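Local coordinates for structural polyprotein, VP2 (Israeli acute paralysis virus, PDB 5CDD), which probably serves as a structural component of the virus shell, VP2 being one of the capsid proteins cut from the polyprotein, at residues V87-K101 / D153-L166. Numbering follows the deposited sequence.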
loop_
_atom_site.group_PDB
_atom_site.type_symbol
_atom_site.label_atom_id
_atom_site.label_comp_id
_atom_site.label_asym_id
_atom_site.label_seq_id
_atom_site.Cartn_x
_atom_site.Cartn_y
_atom_site.Cartn_z
ATOM N N VAL C 87 15.040 68.249 -38.263
ATOM C CA VAL C 87 13.707 67.703 -38.039
ATOM C C VAL C 87 13.737 66.599 -36.992
ATOM O O VAL C 87 14.430 65.595 -37.154
ATOM C CB VAL C 87 13.103 67.131 -39.334
ATOM C CG1 VAL C 87 11.689 66.634 -39.073
ATOM C CG2 VAL C 87 13.095 68.192 -40.411
ATOM N N ALA C 88 12.983 66.797 -35.916
ATOM C CA ALA C 88 12.908 65.824 -34.835
ATOM C C ALA C 88 11.534 65.167 -34.824
ATOM O O ALA C 88 10.564 65.726 -35.339
ATOM C CB ALA C 88 13.171 66.506 -33.500
ATOM N N GLY C 89 11.456 63.977 -34.238
ATOM C CA GLY C 89 10.193 63.264 -34.176
ATOM C C GLY C 89 10.400 61.779 -33.961
ATOM O O GLY C 89 11.493 61.261 -34.191
ATOM N N ARG C 90 9.355 61.094 -33.511
ATOM C CA ARG C 90 9.432 59.658 -33.274
ATOM C C ARG C 90 8.122 58.973 -33.656
ATOM O O ARG C 90 7.039 59.448 -33.317
ATOM C CB ARG C 90 9.764 59.373 -31.806
ATOM C CG ARG C 90 9.895 57.895 -31.502
ATOM C CD ARG C 90 10.452 57.625 -30.114
ATOM N NE ARG C 90 11.826 58.095 -29.963
ATOM C CZ ARG C 90 12.696 57.577 -29.101
ATOM N NH1 ARG C 90 12.333 56.570 -28.316
ATOM N NH2 ARG C 90 13.926 58.067 -29.015
ATOM N N MET C 91 8.230 57.853 -34.365
ATOM C CA MET C 91 7.053 57.112 -34.806
ATOM C C MET C 91 7.051 55.679 -34.290
ATOM O O MET C 91 8.025 55.223 -33.690
ATOM C CB MET C 91 6.988 57.100 -36.331
ATOM C CG MET C 91 7.243 58.456 -36.949
ATOM S SD MET C 91 6.788 58.518 -38.677
ATOM C CE MET C 91 5.231 59.391 -38.555
ATOM N N TYR C 92 5.954 54.971 -34.533
ATOM C CA TYR C 92 5.827 53.593 -34.085
ATOM C C TYR C 92 5.296 52.695 -35.199
ATOM O O TYR C 92 4.229 52.950 -35.762
ATOM C CB TYR C 92 4.891 53.520 -32.877
ATOM C CG TYR C 92 4.938 52.206 -32.128
ATOM C CD1 TYR C 92 6.121 51.763 -31.537
ATOM C CD2 TYR C 92 3.796 51.415 -31.990
ATOM C CE1 TYR C 92 6.168 50.565 -30.824
ATOM C CE2 TYR C 92 3.832 50.214 -31.280
ATOM C CZ TYR C 92 5.020 49.796 -30.699
ATOM O OH TYR C 92 5.063 48.617 -29.990
ATOM N N LEU C 93 6.053 51.650 -35.517
ATOM C CA LEU C 93 5.657 50.702 -36.549
ATOM C C LEU C 93 5.157 49.439 -35.858
ATOM O O LEU C 93 5.938 48.711 -35.245
ATOM C CB LEU C 93 6.850 50.363 -37.445
ATOM C CG LEU C 93 6.577 49.414 -38.618
ATOM C CD1 LEU C 93 5.644 50.082 -39.621
ATOM C CD2 LEU C 93 7.890 49.039 -39.285
ATOM N N ALA C 94 3.856 49.184 -35.952
ATOM C CA ALA C 94 3.265 48.011 -35.321
ATOM C C ALA C 94 2.390 47.228 -36.292
ATOM O O ALA C 94 1.953 47.761 -37.310
ATOM C CB ALA C 94 2.445 48.435 -34.112
ATOM N N TYR C 95 2.141 45.961 -35.974
ATOM C CA TYR C 95 1.302 45.119 -36.819
ATOM C C TYR C 95 0.163 44.523 -36.000
ATOM O O TYR C 95 0.255 44.416 -34.776
ATOM C CB TYR C 95 2.137 44.008 -37.475
ATOM C CG TYR C 95 2.596 42.899 -36.553
ATOM C CD1 TYR C 95 1.720 41.887 -36.155
ATOM C CD2 TYR C 95 3.914 42.844 -36.100
ATOM C CE1 TYR C 95 2.145 40.847 -35.332
ATOM C CE2 TYR C 95 4.350 41.810 -35.275
ATOM C CZ TYR C 95 3.460 40.814 -34.895
ATOM O OH TYR C 95 3.884 39.785 -34.086
ATOM N N SER C 96 -0.913 44.145 -36.682
ATOM C CA SER C 96 -2.081 43.578 -36.021
ATOM C C SER C 96 -2.709 42.460 -36.851
ATOM O O SER C 96 -3.321 42.713 -37.888
ATOM C CB SER C 96 -3.114 44.681 -35.775
ATOM O OG SER C 96 -4.285 44.165 -35.170
ATOM N N PRO C 97 -2.559 41.202 -36.404
ATOM C CA PRO C 97 -3.124 40.055 -37.124
ATOM C C PRO C 97 -4.645 40.146 -37.259
ATOM O O PRO C 97 -5.349 40.369 -36.274
ATOM C CB PRO C 97 -2.696 38.867 -36.264
ATOM C CG PRO C 97 -1.409 39.331 -35.663
ATOM C CD PRO C 97 -1.730 40.750 -35.273
ATOM N N TYR C 98 -5.144 39.977 -38.482
ATOM C CA TYR C 98 -6.581 40.023 -38.741
ATOM C C TYR C 98 -7.241 41.241 -38.108
ATOM O O TYR C 98 -8.366 41.158 -37.619
ATOM C CB TYR C 98 -7.245 38.753 -38.203
ATOM C CG TYR C 98 -6.804 37.493 -38.906
ATOM C CD1 TYR C 98 -7.377 37.111 -40.119
ATOM C CD2 TYR C 98 -5.792 36.694 -38.374
ATOM C CE1 TYR C 98 -6.953 35.962 -40.787
ATOM C CE2 TYR C 98 -5.358 35.545 -39.035
ATOM C CZ TYR C 98 -5.943 35.185 -40.241
ATOM O OH TYR C 98 -5.517 34.053 -40.901
ATOM N N ASP C 99 -6.543 42.371 -38.124
ATOM C CA ASP C 99 -7.071 43.595 -37.530
ATOM C C ASP C 99 -8.395 44.023 -38.152
ATOM O O ASP C 99 -9.219 44.666 -37.502
ATOM C CB ASP C 99 -6.061 44.731 -37.676
ATOM C CG ASP C 99 -6.462 45.961 -36.892
ATOM O OD1 ASP C 99 -6.377 45.926 -35.647
ATOM O OD2 ASP C 99 -6.872 46.962 -37.515
ATOM N N ASP C 100 -8.595 43.658 -39.412
ATOM C CA ASP C 100 -9.806 44.015 -40.136
ATOM C C ASP C 100 -10.796 42.858 -40.231
ATOM O O ASP C 100 -11.842 42.981 -40.869
ATOM C CB ASP C 100 -9.433 44.482 -41.542
ATOM C CG ASP C 100 -8.595 43.458 -42.293
ATOM O OD1 ASP C 100 -7.521 43.071 -41.781
ATOM O OD2 ASP C 100 -9.006 43.038 -43.396
ATOM N N LYS C 101 -10.468 41.739 -39.594
ATOM C CA LYS C 101 -11.330 40.563 -39.628
ATOM C C LYS C 101 -11.906 40.240 -38.252
ATOM O O LYS C 101 -12.362 39.121 -38.013
ATOM C CB LYS C 101 -10.544 39.353 -40.135
ATOM C CG LYS C 101 -9.809 39.574 -41.448
ATOM C CD LYS C 101 -10.757 39.665 -42.628
ATOM C CE LYS C 101 -9.982 39.794 -43.935
ATOM N NZ LYS C 101 -9.041 38.655 -44.164
ATOM N N ASP C 153 -5.444 37.860 -46.543
ATOM C CA ASP C 153 -4.405 38.613 -45.846
ATOM C C ASP C 153 -4.668 38.482 -44.352
ATOM O O ASP C 153 -5.751 38.814 -43.870
ATOM C CB ASP C 153 -4.398 40.081 -46.267
ATOM C CG ASP C 153 -3.706 40.299 -47.600
ATOM O OD1 ASP C 153 -2.653 39.675 -47.845
ATOM O OD2 ASP C 153 -4.208 41.108 -48.403
ATOM N N PHE C 154 -3.670 37.989 -43.627
ATOM C CA PHE C 154 -3.802 37.756 -42.196
ATOM C C PHE C 154 -3.186 38.778 -41.242
ATOM O O PHE C 154 -3.297 38.628 -40.026
ATOM C CB PHE C 154 -3.245 36.372 -41.876
ATOM C CG PHE C 154 -1.885 36.126 -42.454
ATOM C CD1 PHE C 154 -0.754 36.703 -41.886
ATOM C CD2 PHE C 154 -1.736 35.335 -43.584
ATOM C CE1 PHE C 154 0.511 36.492 -42.438
ATOM C CE2 PHE C 154 -0.480 35.117 -44.145
ATOM C CZ PHE C 154 0.646 35.697 -43.571
ATOM N N VAL C 155 -2.542 39.814 -41.764
ATOM C CA VAL C 155 -1.941 40.805 -40.880
ATOM C C VAL C 155 -1.883 42.191 -41.508
ATOM O O VAL C 155 -1.625 42.334 -42.704
ATOM C CB VAL C 155 -0.517 40.367 -40.454
ATOM C CG1 VAL C 155 0.371 40.214 -41.675
ATOM C CG2 VAL C 155 0.072 41.374 -39.483
ATOM N N GLN C 156 -2.137 43.209 -40.691
ATOM C CA GLN C 156 -2.112 44.594 -41.147
ATOM C C GLN C 156 -0.937 45.327 -40.514
ATOM O O GLN C 156 -0.719 45.235 -39.307
ATOM C CB GLN C 156 -3.411 45.306 -40.765
ATOM C CG GLN C 156 -4.662 44.657 -41.322
ATOM C CD GLN C 156 -4.610 44.510 -42.825
ATOM O OE1 GLN C 156 -4.417 45.487 -43.548
ATOM N NE2 GLN C 156 -4.781 43.285 -43.307
ATOM N N LEU C 157 -0.182 46.051 -41.331
ATOM C CA LEU C 157 0.965 46.804 -40.843
ATOM C C LEU C 157 0.623 48.292 -40.824
ATOM O O LEU C 157 0.049 48.814 -41.779
ATOM C CB LEU C 157 2.180 46.553 -41.738
ATOM C CG LEU C 157 3.497 47.190 -41.293
ATOM C CD1 LEU C 157 3.833 46.748 -39.878
ATOM C CD2 LEU C 157 4.601 46.791 -42.256
ATOM N N TYR C 158 0.979 48.968 -39.736
ATOM C CA TYR C 158 0.686 50.390 -39.591
ATOM C C TYR C 158 1.898 51.215 -39.158
ATOM O O TYR C 158 2.784 50.721 -38.459
ATOM C CB TYR C 158 -0.433 50.586 -38.563
ATOM C CG TYR C 158 -1.782 50.033 -38.973
ATOM C CD1 TYR C 158 -2.542 50.659 -39.959
ATOM C CD2 TYR C 158 -2.300 48.885 -38.371
ATOM C CE1 TYR C 158 -3.788 50.158 -40.337
ATOM C CE2 TYR C 158 -3.543 48.374 -38.743
ATOM C CZ TYR C 158 -4.282 49.016 -39.726
ATOM O OH TYR C 158 -5.511 48.519 -40.101
ATOM N N LEU C 159 1.922 52.476 -39.584
ATOM C CA LEU C 159 2.989 53.408 -39.226
ATOM C C LEU C 159 2.322 54.620 -38.576
ATOM O O LEU C 159 1.716 55.448 -39.257
ATOM C CB LEU C 159 3.771 53.841 -40.467
ATOM C CG LEU C 159 4.928 54.814 -40.218
ATOM C CD1 LEU C 159 5.935 54.196 -39.261
ATOM C CD2 LEU C 159 5.594 55.161 -41.537
ATOM N N PHE C 160 2.434 54.708 -37.254
ATOM C CA PHE C 160 1.822 55.790 -36.490
ATOM C C PHE C 160 2.821 56.817 -35.968
ATOM O O PHE C 160 3.963 56.483 -35.644
ATOM C CB PHE C 160 1.073 55.221 -35.284
ATOM C CG PHE C 160 -0.045 54.283 -35.635
ATOM C CD1 PHE C 160 -1.233 54.764 -36.179
ATOM C CD2 PHE C 160 0.074 52.919 -35.384
ATOM C CE1 PHE C 160 -2.288 53.899 -36.465
ATOM C CE2 PHE C 160 -0.973 52.047 -35.666
ATOM C CZ PHE C 160 -2.158 52.537 -36.207
ATOM N N PRO C 161 2.402 58.089 -35.891
ATOM C CA PRO C 161 3.272 59.158 -35.388
ATOM C C PRO C 161 3.014 59.299 -33.885
ATOM O O PRO C 161 1.928 59.715 -33.480
ATOM C CB PRO C 161 2.793 60.396 -36.156
ATOM C CG PRO C 161 1.982 59.840 -37.310
ATOM C CD PRO C 161 1.304 58.662 -36.687
ATOM N N ILE C 162 3.991 58.942 -33.057
ATOM C CA ILE C 162 3.815 59.056 -31.611
ATOM C C ILE C 162 3.755 60.524 -31.210
ATOM O O ILE C 162 2.853 60.946 -30.485
ATOM C CB ILE C 162 4.970 58.380 -30.845
ATOM C CG1 ILE C 162 4.971 56.876 -31.124
ATOM C CG2 ILE C 162 4.828 58.642 -29.351
ATOM C CD1 ILE C 162 6.110 56.129 -30.459
ATOM N N THR C 163 4.728 61.295 -31.687
ATOM C CA THR C 163 4.804 62.721 -31.401
ATOM C C THR C 163 4.690 63.489 -32.710
ATOM O O THR C 163 4.909 62.929 -33.784
ATOM C CB THR C 163 6.152 63.099 -30.762
ATOM O OG1 THR C 163 7.203 62.912 -31.719
ATOM C CG2 THR C 163 6.425 62.238 -29.543
ATOM N N PRO C 164 4.343 64.782 -32.638
ATOM C CA PRO C 164 4.220 65.586 -33.855
ATOM C C PRO C 164 5.606 65.815 -34.455
ATOM O O PRO C 164 6.595 65.873 -33.724
ATOM C CB PRO C 164 3.589 66.875 -33.343
ATOM C CG PRO C 164 4.184 67.002 -31.973
ATOM C CD PRO C 164 4.053 65.592 -31.442
ATOM N N VAL C 165 5.685 65.932 -35.778
ATOM C CA VAL C 165 6.973 66.159 -36.426
ATOM C C VAL C 165 7.422 67.590 -36.140
ATOM O O VAL C 165 6.818 68.551 -36.619
ATOM C CB VAL C 165 6.881 65.951 -37.949
ATOM C CG1 VAL C 165 8.260 66.068 -38.568
ATOM C CG2 VAL C 165 6.277 64.590 -38.252
ATOM N N LEU C 166 8.485 67.722 -35.354
ATOM C CA LEU C 166 9.008 69.028 -34.975
ATOM C C LEU C 166 10.105 69.547 -35.902
ATOM O O LEU C 166 11.167 68.939 -36.030
ATOM C CB LEU C 166 9.534 68.973 -33.540
ATOM C CG LEU C 166 8.509 68.573 -32.473
ATOM C CD1 LEU C 166 9.203 68.380 -31.134
ATOM C CD2 LEU C 166 7.424 69.639 -32.378
#
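Tyr92 and Phe160 exchange a reciprocal pair of backbone hydrogen bonds, Tyr92 N to Phe160 O (2.7 Å) and Phe160 N to Tyr92 O (2.9 Å), and the same two-way exchange recurs at Ala94 with Tyr158 and at Ser96 with Gln156, pairing strands 90-97 and 155-161 antiparallel. The N-H groups and carbonyls of these six residues are thereby satisfied between the two strands. Ser96 O takes a second donor, Asp99 N, on the face of its plane opposite Gln156 N, while Ser96 OG donates to Asp99 OD1 (2.8 Å). OD1 also accepts from Val108 N, and OD2 takes a hydrogen bond from Ser107 OG and a weak one from Tyr158 OH (3.3 Å), giving each carboxylate oxygen at least two partners. Past Pro161 the register slips by two: Arg90 O takes weak bonds from Ile162 N and Thr163 N, and Arg90 N gives a weak one to Thr163 OG1, until Ala88 and Leu166 pair again. Leu93 and Leu157 meet through CD1 methyls (3.8 Å) on the face packed against strand 68-81. Beyond Pro97, Phe154 O accepts from Tyr98 N (2.8 Å) and sits over one face of the Tyr98 ring, offset toward its rim; the Tyr98 hydroxyl bonds to Ser140 OG and Phe141 N. The pair forms the centre of a four-stranded antiparallel sheet facing a second sheet, as in the jelly-roll β-sandwich of picornavirus-like capsid proteins.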